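Local coordinates for coiled-coil and C2 domain-containing protein 1-like (Drosophila melanogaster, PDB 6EI6) that binds phosphatidylinositol monophosphates through its C2 domain and regulates the ESCRT pathway in endosomal sorting, supporting full activity of the ESCRT-III component Shrub, probably by preventing its inappropriate polymerisation, at residues Y141-F146 / K155-V160; P147-E152 / N181-R186; V193-Y198 / G211-K216. All blocks are in the same frame, centred on the assembly; numbering follows the deposited sequence.

Interaction 1: Y141-F146 / K155-V160. With SO4 (sulfate ion), chain D.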
loop_
_atom_site.group_PDB
_atom_site.type_symbol
_atom_site.label_atom_id
_atom_site.label_comp_id
_atom_site.label_asym_id
_atom_site.label_seq_id
_atom_site.Cartn_x
_atom_site.Cartn_y
_atom_site.Cartn_z
ATOM N N TYR A 141 22.511 -1.351 10.790
ATOM C CA TYR A 141 21.523 -0.319 11.052
ATOM C C TYR A 141 20.988 0.131 9.696
ATOM O O TYR A 141 21.610 -0.109 8.658
ATOM C CB TYR A 141 22.123 0.839 11.871
ATOM C CG TYR A 141 23.131 1.663 11.117
ATOM C CD1 TYR A 141 24.473 1.289 11.068
ATOM C CD2 TYR A 141 22.745 2.806 10.438
ATOM C CE1 TYR A 141 25.398 2.036 10.361
ATOM C CE2 TYR A 141 23.663 3.553 9.727
ATOM C CZ TYR A 141 24.992 3.161 9.692
ATOM O OH TYR A 141 25.896 3.916 8.974
ATOM N N VAL A 142 19.814 0.762 9.701
ATOM C CA VAL A 142 19.120 1.136 8.472
ATOM C C VAL A 142 18.849 2.634 8.499
ATOM O O VAL A 142 18.320 3.150 9.486
ATOM C CB VAL A 142 17.807 0.341 8.300
ATOM C CG1 VAL A 142 17.188 0.602 6.939
ATOM C CG2 VAL A 142 18.036 -1.144 8.519
ATOM N N ARG A 143 19.230 3.327 7.430
ATOM C CA ARG A 143 18.878 4.723 7.228
ATOM C C ARG A 143 17.604 4.829 6.405
ATOM O O ARG A 143 17.418 4.091 5.433
ATOM C CB ARG A 143 19.985 5.468 6.494
ATOM C CG ARG A 143 21.318 5.478 7.187
ATOM C CD ARG A 143 22.244 6.516 6.538
ATOM N NE ARG A 143 23.509 6.629 7.255
ATOM C CZ ARG A 143 23.652 7.204 8.450
ATOM N NH1 ARG A 143 22.602 7.724 9.090
ATOM N NH2 ARG A 143 24.856 7.250 9.013
ATOM N N VAL A 144 16.744 5.774 6.778
ATOM C CA VAL A 144 15.459 5.989 6.125
ATOM C C VAL A 144 15.440 7.405 5.584
ATOM O O VAL A 144 15.762 8.353 6.307
ATOM C CB VAL A 144 14.284 5.771 7.091
ATOM C CG1 VAL A 144 12.956 6.069 6.372
ATOM C CG2 VAL A 144 14.316 4.347 7.676
ATOM N N GLU A 145 15.065 7.548 4.324
ATOM C CA GLU A 145 15.012 8.840 3.660
ATOM C C GLU A 145 13.633 8.999 3.032
ATOM O O GLU A 145 13.271 8.244 2.125
ATOM C CB GLU A 145 16.116 8.945 2.613
ATOM C CG GLU A 145 16.117 10.245 1.838
ATOM C CD GLU A 145 17.396 10.442 1.084
ATOM O OE1 GLU A 145 18.214 9.499 1.052
ATOM O OE2 GLU A 145 17.586 11.533 0.514
ATOM N N PHE A 146 12.860 9.963 3.528
ATOM C CA PHE A 146 11.490 10.205 3.080
ATOM C C PHE A 146 11.411 11.576 2.418
ATOM O O PHE A 146 11.713 12.585 3.075
ATOM C CB PHE A 146 10.514 10.122 4.267
ATOM C CG PHE A 146 9.084 10.326 3.873
ATOM C CD1 PHE A 146 8.595 11.595 3.587
ATOM C CD2 PHE A 146 8.235 9.243 3.743
ATOM C CE1 PHE A 146 7.291 11.777 3.181
ATOM C CE2 PHE A 146 6.924 9.419 3.338
ATOM C CZ PHE A 146 6.451 10.687 3.059
ATOM N N LYS A 155 15.518 12.539 7.111
ATOM C CA LYS A 155 16.402 11.384 7.137
ATOM C C LYS A 155 16.572 10.963 8.583
ATOM O O LYS A 155 16.661 11.813 9.469
ATOM C CB LYS A 155 17.786 11.692 6.516
ATOM C CG LYS A 155 17.774 12.491 5.200
ATOM C CD LYS A 155 18.833 11.972 4.212
ATOM C CE LYS A 155 19.213 13.025 3.159
ATOM N NZ LYS A 155 20.659 13.023 2.752
ATOM N N THR A 156 16.611 9.659 8.823
ATOM C CA THR A 156 16.819 9.139 10.165
ATOM C C THR A 156 17.410 7.745 10.031
ATOM O O THR A 156 17.701 7.292 8.922
ATOM C CB THR A 156 15.518 9.139 10.983
ATOM O OG1 THR A 156 15.708 8.355 12.169
ATOM C CG2 THR A 156 14.371 8.532 10.192
ATOM N N LYS A 157 17.592 7.057 11.164
ATOM C CA LYS A 157 18.208 5.733 11.127
ATOM C C LYS A 157 17.807 4.917 12.349
ATOM O O LYS A 157 17.491 5.466 13.405
ATOM C CB LYS A 157 19.741 5.819 11.045
ATOM C CG LYS A 157 20.445 6.148 12.367
ATOM C CD LYS A 157 21.945 5.906 12.273
ATOM C CE LYS A 157 22.649 6.135 13.609
ATOM N NZ LYS A 157 23.217 7.509 13.689
ATOM N N THR A 158 17.828 3.597 12.187
ATOM C CA THR A 158 17.548 2.690 13.286
ATOM C C THR A 158 18.766 2.573 14.194
ATOM O O THR A 158 19.878 3.010 13.864
ATOM C CB THR A 158 17.163 1.300 12.772
ATOM O OG1 THR A 158 18.344 0.508 12.554
ATOM C CG2 THR A 158 16.368 1.403 11.468
ATOM N N ASN A 159 18.550 1.947 15.349
ATOM C CA ASN A 159 19.650 1.622 16.244
ATOM C C ASN A 159 20.598 0.664 15.538
ATOM O O ASN A 159 20.407 0.332 14.364
ATOM C CB ASN A 159 19.139 0.983 17.542
ATOM C CG ASN A 159 18.559 1.995 18.519
ATOM O OD1 ASN A 159 18.653 3.216 18.327
ATOM N ND2 ASN A 159 17.949 1.483 19.581
ATOM N N VAL A 160 21.611 0.189 16.239
ATOM C CA VAL A 160 22.520 -0.797 15.692
ATOM C C VAL A 160 22.207 -2.094 16.426
ATOM O O VAL A 160 22.522 -2.248 17.613
ATOM C CB VAL A 160 23.994 -0.388 15.843
ATOM C CG1 VAL A 160 24.910 -1.406 15.157
ATOM C CG2 VAL A 160 24.233 1.036 15.292
HETATM S S SO4 D . 24.761 10.649 11.312
HETATM O O1 SO4 D . 24.000 9.471 11.744
HETATM O O2 SO4 D . 23.868 11.582 10.611
HETATM O O3 SO4 D . 25.352 11.316 12.483
HETATM O O4 SO4 D . 25.835 10.224 10.410
#
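Thr158 grips both polar backbone atoms of Val142. Its N donates to Val142 O at 2.8 Å, while its OG1, set between backbone N and carbonyl carbon (chi1 86°), accepts Val142 N at 3.2 Å and donates to Asn159 O. A hydroxyl thus stands where a strand carbonyl would, and antiparallel pairing continues at Val144 and Thr156, bonded in both directions. The Thr158 methyl lies against Val142, CG2 to CB 3.6 Å. On the other face, Arg143 and Lys157 run side by side and share one sulfate: Lys157 NZ bonds O1 at 2.9 Å, Arg143 NH1 weakly at 3.5 Å. Tyr141 CE2 sits 3.8 Å above the centre of the Arg143 guanidinium, and Lys157 CD packs on Tyr141 CD2 at 3.7 Å. Asp207 holds Tyr141 OH, and the Tyr198 ring lies nearly parallel to that of Tyr141. Glu145 and Lys155 run alongside, but their charged ends, OE2 and NZ, stay 4.1 Å apart, beyond a salt bridge. Two positive side chains converge on one anion, Lys157 firmly and Arg143 weakly, and would probably favour a negative group on this face of the C2 domain, although the sulfate probably came from the crystallisation liquor and identifies no lipid site.

Interaction 2: P147-E152 / N181-R186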
loop_
_atom_site.group_PDB
_atom_site.type_symbol
_atom_site.label_atom_id
_atom_site.label_comp_id
_atom_site.label_asym_id
_atom_site.label_seq_id
_atom_site.Cartn_x
_atom_site.Cartn_y
_atom_site.Cartn_z
ATOM N N PRO A 147 10.975 11.690 1.164
ATOM C CA PRO A 147 11.008 13.000 0.497
ATOM C C PRO A 147 10.010 13.979 1.107
ATOM O O PRO A 147 8.879 13.613 1.432
ATOM C CB PRO A 147 10.656 12.669 -0.962
ATOM C CG PRO A 147 9.872 11.420 -0.893
ATOM C CD PRO A 147 10.343 10.651 0.330
ATOM N N LEU A 148 10.440 15.236 1.269
ATOM C CA LEU A 148 9.545 16.284 1.758
ATOM C C LEU A 148 9.426 17.407 0.729
ATOM O O LEU A 148 9.575 17.164 -0.474
ATOM C CB LEU A 148 10.018 16.817 3.114
ATOM C CG LEU A 148 10.015 15.796 4.269
ATOM C CD1 LEU A 148 10.452 16.399 5.582
ATOM C CD2 LEU A 148 8.664 15.124 4.458
ATOM N N LEU A 149 9.161 18.632 1.190
ATOM C CA LEU A 149 8.841 19.744 0.293
ATOM C C LEU A 149 10.083 20.300 -0.385
ATOM O O LEU A 149 11.130 20.475 0.249
ATOM C CB LEU A 149 8.149 20.875 1.047
ATOM C CG LEU A 149 6.742 20.628 1.580
ATOM C CD1 LEU A 149 5.895 19.834 0.582
ATOM C CD2 LEU A 149 6.823 19.940 2.941
ATOM N N ASN A 150 9.931 20.619 -1.675
ATOM C CA ASN A 150 11.004 21.080 -2.550
ATOM C C ASN A 150 12.252 20.252 -2.314
ATOM O O ASN A 150 13.091 20.610 -1.479
ATOM C CB ASN A 150 11.266 22.568 -2.339
ATOM C CG ASN A 150 10.112 23.421 -2.815
ATOM O OD1 ASN A 150 9.544 24.196 -2.043
ATOM N ND2 ASN A 150 9.748 23.274 -4.089
ATOM N N ASP A 151 12.368 19.160 -3.073
ATOM C CA ASP A 151 13.178 18.006 -2.702
ATOM C C ASP A 151 14.477 18.421 -2.020
ATOM O O ASP A 151 15.246 19.226 -2.554
ATOM C CB ASP A 151 13.465 17.143 -3.944
ATOM C CG ASP A 151 14.307 17.862 -4.995
ATOM O OD1 ASP A 151 14.120 19.088 -5.182
ATOM O OD2 ASP A 151 15.151 17.190 -5.637
ATOM N N GLU A 152 14.696 17.900 -0.811
ATOM C CA GLU A 152 13.797 16.947 -0.144
ATOM C C GLU A 152 13.797 17.310 1.325
ATOM O O GLU A 152 13.853 18.499 1.677
ATOM C CB GLU A 152 14.285 15.487 -0.305
ATOM C CG GLU A 152 13.599 14.611 -1.361
ATOM C CD GLU A 152 14.168 13.171 -1.417
ATOM O OE1 GLU A 152 14.401 12.555 -0.344
ATOM O OE2 GLU A 152 14.383 12.653 -2.543
ATOM N N ASN A 181 -1.242 19.936 0.083
ATOM C CA ASN A 181 -0.238 20.389 -0.883
ATOM C C ASN A 181 -0.195 19.455 -2.090
ATOM O O ASN A 181 0.105 18.262 -1.952
ATOM C CB ASN A 181 1.144 20.461 -0.229
ATOM C CG ASN A 181 2.095 21.415 -0.953
ATOM O OD1 ASN A 181 2.952 22.033 -0.325
ATOM N ND2 ASN A 181 1.933 21.550 -2.275
ATOM N N ARG A 182 -0.464 19.999 -3.280
ATOM C CA ARG A 182 -0.466 19.164 -4.480
ATOM C C ARG A 182 0.908 18.570 -4.781
ATOM O O ARG A 182 0.991 17.533 -5.448
ATOM C CB ARG A 182 -0.989 19.955 -5.689
ATOM C CG ARG A 182 -0.112 21.112 -6.140
ATOM C CD ARG A 182 -0.916 22.420 -6.134
ATOM N NE ARG A 182 -0.076 23.618 -6.257
ATOM C CZ ARG A 182 0.370 24.340 -5.228
ATOM N NH1 ARG A 182 0.078 23.982 -3.982
ATOM N NH2 ARG A 182 1.121 25.416 -5.446
ATOM N N GLN A 183 1.986 19.173 -4.285
ATOM C CA GLN A 183 3.298 18.571 -4.474
ATOM C C GLN A 183 3.585 17.466 -3.461
ATOM O O GLN A 183 4.439 16.611 -3.722
ATOM C CB GLN A 183 4.391 19.640 -4.419
ATOM C CG GLN A 183 5.067 19.808 -3.069
ATOM C CD GLN A 183 6.446 20.460 -3.198
ATOM O OE1 GLN A 183 7.028 20.505 -4.288
ATOM N NE2 GLN A 183 6.958 20.987 -2.091
ATOM N N PHE A 184 2.893 17.447 -2.320
ATOM C CA PHE A 184 2.929 16.245 -1.496
ATOM C C PHE A 184 2.178 15.112 -2.174
ATOM O O PHE A 184 2.552 13.937 -2.046
ATOM C CB PHE A 184 2.314 16.509 -0.133
ATOM C CG PHE A 184 3.311 16.627 0.966
ATOM C CD1 PHE A 184 4.116 15.553 1.313
ATOM C CD2 PHE A 184 3.432 17.817 1.671
ATOM C CE1 PHE A 184 5.041 15.663 2.346
ATOM C CE2 PHE A 184 4.339 17.939 2.703
ATOM C CZ PHE A 184 5.153 16.867 3.043
ATOM N N GLN A 185 1.077 15.446 -2.853
ATOM C CA GLN A 185 0.376 14.451 -3.650
ATOM C C GLN A 185 1.259 13.949 -4.792
ATOM O O GLN A 185 1.220 12.761 -5.131
ATOM C CB GLN A 185 -0.942 15.039 -4.157
ATOM C CG GLN A 185 -1.846 15.555 -3.020
ATOM C CD GLN A 185 -2.637 16.822 -3.382
ATOM O OE1 GLN A 185 -2.942 17.073 -4.549
ATOM N NE2 GLN A 185 -2.965 17.621 -2.371
ATOM N N ARG A 186 2.065 14.840 -5.387
ATOM C CA ARG A 186 3.145 14.443 -6.295
ATOM C C ARG A 186 3.979 13.318 -5.703
ATOM O O ARG A 186 4.217 12.276 -6.334
ATOM C CB ARG A 186 4.052 15.650 -6.574
ATOM C CG ARG A 186 4.916 15.512 -7.872
ATOM C CD ARG A 186 6.469 15.732 -7.756
ATOM N NE ARG A 186 7.059 15.125 -8.950
ATOM C CZ ARG A 186 8.284 15.303 -9.448
ATOM N NH1 ARG A 186 9.159 16.133 -8.893
ATOM N NH2 ARG A 186 8.617 14.634 -10.550
#
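Asn181 O, on a residue whose CB points toward the 147-152 loop, takes two backbone N-H groups: Gln185 N at 3.1 Å and, weakly, Phe184 N at 2.9 Å. These bonds form the first turn of helix 182-190, with Asn181 in the N-cap position, and they fix the base from which Gln183 and Phe184 reach across to the 147-152 loop. Leu149 enters between those two residues. Its CG lies anti to the carbonyl carbon (chi1 -68°), and the isobutyl group crosses the Phe184 side chain at about a right angle. Leu149 packs against the CE2 and CZ side of the ring, but the exact fit is doubtful because its CD2 is modelled too close to Phe184 CE2. On the Gln183 side, Leu149 CD1 rests 3.7 Å from Gln183 CG, the two side chains crossing obliquely. Leu148 meets the ring differently: its CD2 stands at the edge, near the ring plane, 4.2 Å from Phe184 CZ, with the two side chains alongside and pointing the same way. Beyond Leu149, the extended Gln183 chain carries its amide up to Asn150. These side chains also cross at about a right angle, and their amide planes are turned 66° apart. Further out, Gln178 touches both Leu149 and Phe184, and Phe154 lies against Leu148. The loop leaving strand 140-145 is thus laid on the start of the helix that connects strands 171-176 and 192-199 of the C2 domain. Two leucines against one buried ring supply the apolar part of this junction; the chemistry across the contact is mainly apolar, with the amides of Asn150 and Gln183 at its border.

Interaction 3: V193-Y198 / G211-K216. With SO4 (sulfate ion), chain C.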
loop_
_atom_site.group_PDB
_atom_site.type_symbol
_atom_site.label_atom_id
_atom_site.label_comp_id
_atom_site.label_asym_id
_atom_site.label_seq_id
_atom_site.Cartn_x
_atom_site.Cartn_y
_atom_site.Cartn_z
ATOM N N VAL A 193 10.192 5.896 -0.591
ATOM C CA VAL A 193 11.013 5.947 0.613
ATOM C C VAL A 193 12.237 5.064 0.396
ATOM O O VAL A 193 12.102 3.921 -0.054
ATOM C CB VAL A 193 10.211 5.451 1.826
ATOM C CG1 VAL A 193 11.009 5.604 3.092
ATOM C CG2 VAL A 193 8.885 6.182 1.902
ATOM N N LYS A 194 13.423 5.576 0.742
ATOM C CA LYS A 194 14.688 4.879 0.527
ATOM C C LYS A 194 15.191 4.289 1.842
ATOM O O LYS A 194 15.264 4.993 2.851
ATOM C CB LYS A 194 15.726 5.839 -0.070
ATOM C CG LYS A 194 17.098 5.202 -0.438
ATOM C CD LYS A 194 18.203 6.273 -0.713
ATOM C CE LYS A 194 18.260 6.695 -2.180
ATOM N NZ LYS A 194 19.086 7.922 -2.386
ATOM N N PHE A 195 15.531 2.999 1.833
ATOM C CA PHE A 195 16.101 2.315 2.992
ATOM C C PHE A 195 17.517 1.873 2.653
ATOM O O PHE A 195 17.710 1.069 1.738
ATOM C CB PHE A 195 15.274 1.093 3.390
ATOM C CG PHE A 195 13.886 1.417 3.805
ATOM C CD1 PHE A 195 12.880 1.578 2.855
ATOM C CD2 PHE A 195 13.577 1.579 5.145
ATOM C CE1 PHE A 195 11.607 1.906 3.233
ATOM C CE2 PHE A 195 12.295 1.892 5.534
ATOM C CZ PHE A 195 11.302 2.057 4.570
ATOM N N GLU A 196 18.503 2.350 3.406
ATOM C CA GLU A 196 19.897 1.959 3.193
ATOM C C GLU A 196 20.368 1.100 4.357
ATOM O O GLU A 196 20.293 1.525 5.509
ATOM C CB GLU A 196 20.779 3.186 3.007
ATOM C CG GLU A 196 20.485 3.869 1.701
ATOM C CD GLU A 196 21.201 5.188 1.553
ATOM O OE1 GLU A 196 21.886 5.588 2.510
ATOM O OE2 GLU A 196 21.078 5.829 0.482
ATOM N N ILE A 197 20.817 -0.115 4.059
ATOM C CA ILE A 197 21.222 -1.064 5.087
ATOM C C ILE A 197 22.745 -1.017 5.215
ATOM O O ILE A 197 23.473 -1.223 4.236
ATOM C CB ILE A 197 20.725 -2.480 4.771
ATOM C CG1 ILE A 197 19.196 -2.514 4.761
ATOM C CG2 ILE A 197 21.226 -3.446 5.819
ATOM C CD1 ILE A 197 18.562 -2.258 3.389
ATOM N N TYR A 198 23.238 -0.715 6.412
ATOM C CA TYR A 198 24.663 -0.497 6.617
ATOM C C TYR A 198 25.209 -1.469 7.649
ATOM O O TYR A 198 24.554 -1.739 8.666
ATOM C CB TYR A 198 24.951 0.920 7.081
ATOM C CG TYR A 198 24.974 1.968 5.995
ATOM C CD1 TYR A 198 26.136 2.251 5.295
ATOM C CD2 TYR A 198 23.846 2.709 5.698
ATOM C CE1 TYR A 198 26.159 3.227 4.314
ATOM C CE2 TYR A 198 23.875 3.689 4.725
ATOM C CZ TYR A 198 25.027 3.938 4.040
ATOM O OH TYR A 198 25.034 4.916 3.068
ATOM N N GLY A 211 23.146 -2.849 1.240
ATOM C CA GLY A 211 22.195 -2.826 0.142
ATOM C C GLY A 211 21.146 -1.752 0.349
ATOM O O GLY A 211 20.969 -1.222 1.451
ATOM N N THR A 212 20.448 -1.449 -0.742
ATOM C CA THR A 212 19.398 -0.446 -0.775
ATOM C C THR A 212 18.046 -1.083 -1.117
ATOM O O THR A 212 17.971 -2.077 -1.855
ATOM C CB THR A 212 19.751 0.667 -1.771
ATOM O OG1 THR A 212 20.952 1.316 -1.331
ATOM C CG2 THR A 212 18.649 1.721 -1.824
ATOM N N VAL A 213 16.981 -0.510 -0.542
ATOM C CA VAL A 213 15.597 -0.871 -0.826
ATOM C C VAL A 213 14.809 0.413 -1.065
ATOM O O VAL A 213 14.852 1.330 -0.237
ATOM C CB VAL A 213 14.972 -1.665 0.334
ATOM C CG1 VAL A 213 13.487 -1.762 0.142
ATOM C CG2 VAL A 213 15.611 -3.048 0.467
ATOM N N ASN A 214 14.087 0.484 -2.184
ATOM C CA ASN A 214 13.273 1.650 -2.518
ATOM C C ASN A 214 11.815 1.236 -2.652
ATOM O O ASN A 214 11.483 0.418 -3.512
ATOM C CB ASN A 214 13.751 2.307 -3.812
ATOM C CG ASN A 214 14.929 3.222 -3.582
ATOM O OD1 ASN A 214 14.794 4.256 -2.920
ATOM N ND2 ASN A 214 16.101 2.848 -4.113
ATOM N N VAL A 215 10.943 1.812 -1.826
ATOM C CA VAL A 215 9.528 1.442 -1.788
ATOM C C VAL A 215 8.673 2.613 -2.271
ATOM O O VAL A 215 8.663 3.685 -1.650
ATOM C CB VAL A 215 9.114 1.005 -0.381
ATOM C CG1 VAL A 215 7.636 0.655 -0.360
ATOM C CG2 VAL A 215 9.989 -0.165 0.058
ATOM N N LYS A 216 7.967 2.413 -3.384
ATOM C CA LYS A 216 7.086 3.444 -3.929
ATOM C C LYS A 216 5.909 3.710 -2.990
ATOM O O LYS A 216 5.326 2.784 -2.415
ATOM C CB LYS A 216 6.551 3.024 -5.301
ATOM C CG LYS A 216 7.596 2.934 -6.372
ATOM C CD LYS A 216 8.295 4.266 -6.520
ATOM C CE LYS A 216 8.501 4.590 -7.975
ATOM N NZ LYS A 216 9.104 5.944 -8.100
HETATM S S SO4 C . 12.007 8.164 -6.038
HETATM O O1 SO4 C . 11.723 8.973 -4.840
HETATM O O2 SO4 C . 11.619 8.887 -7.261
HETATM O O3 SO4 C . 11.262 6.895 -5.951
HETATM O O4 SO4 C . 13.452 7.910 -6.098
#
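Phe195 and Val213 form a directly opposed pair on the inward face, CB to CB 4.1 Å, with Val193, Ile197 and Val215 on the same side. The Phe195 ring, its CG anti to the carbonyl carbon (chi1 -62°), turns its edge to Val213 O, which lies in the ring plane 3.7 Å from CD1. Farther along, Phe195 CE1 meets Val215 CG2 at 4.1 Å, the two side chains passing at a slant. Ile197 reaches over its glycine partner: CD1 comes within 3.3 Å of Gly211 O and also touches Val213 CG2. On the opposite face Lys194 and Asn214 lie side by side, pointing the same way, with Asn214 OD1 3.4 Å from Lys194 CB. Glu196 and Thr212 are likewise alongside; Tyr198 OH donates to Glu196 OE1 from above the carboxylate plane (53° out of it). Between the two faces, backbone bonds join Val193 with Val215, Phe195 with Val213 and Ile197 with Gly211 in both directions. Phe195 N to Val213 O is the shortest at 2.7 Å; Gly211 N to Ile197 O is weak at 3.4 Å. At the far end Lys216 NZ reaches Arg190 O and a sulfate also held by His191 and Gly192. Leu243 and Val245 of strand 241-249 meet Phe195, while Tyr230 and Leu232 of strand 225-233 meet Val213. The alternation suits a strand pair in a beta sandwich such as the C2 domain: Phe195, Val213 and their neighbours face the other sheet, while Lys194, Glu196, Thr212 and Asn214 lie on the outer face.

In the fold
Along the chain, interaction 1 comes first and closes the hairpin between strands 140-145 and 155-157. Segment 147-152 belongs to the turn of that hairpin, yet its partner, 181-186, lies well beyond strand 155-157, so interactions 1 and 2 cross; interaction 2 closes the longer loop through strands 155-157 and 171-176 to helix 182-190. They meet where Glu145 and Glu152 bring like charges close. Interaction 3 follows both in series, closing the next hairpin, 192-199 with 208-216; that helix leads into its first strand. Strands 140-145 and 192-199 are neighbours, so interactions 1 and 3 build a single four-stranded sheet of the C2 sandwich, while interaction 2 ties the end of one hairpin to the connecting helix.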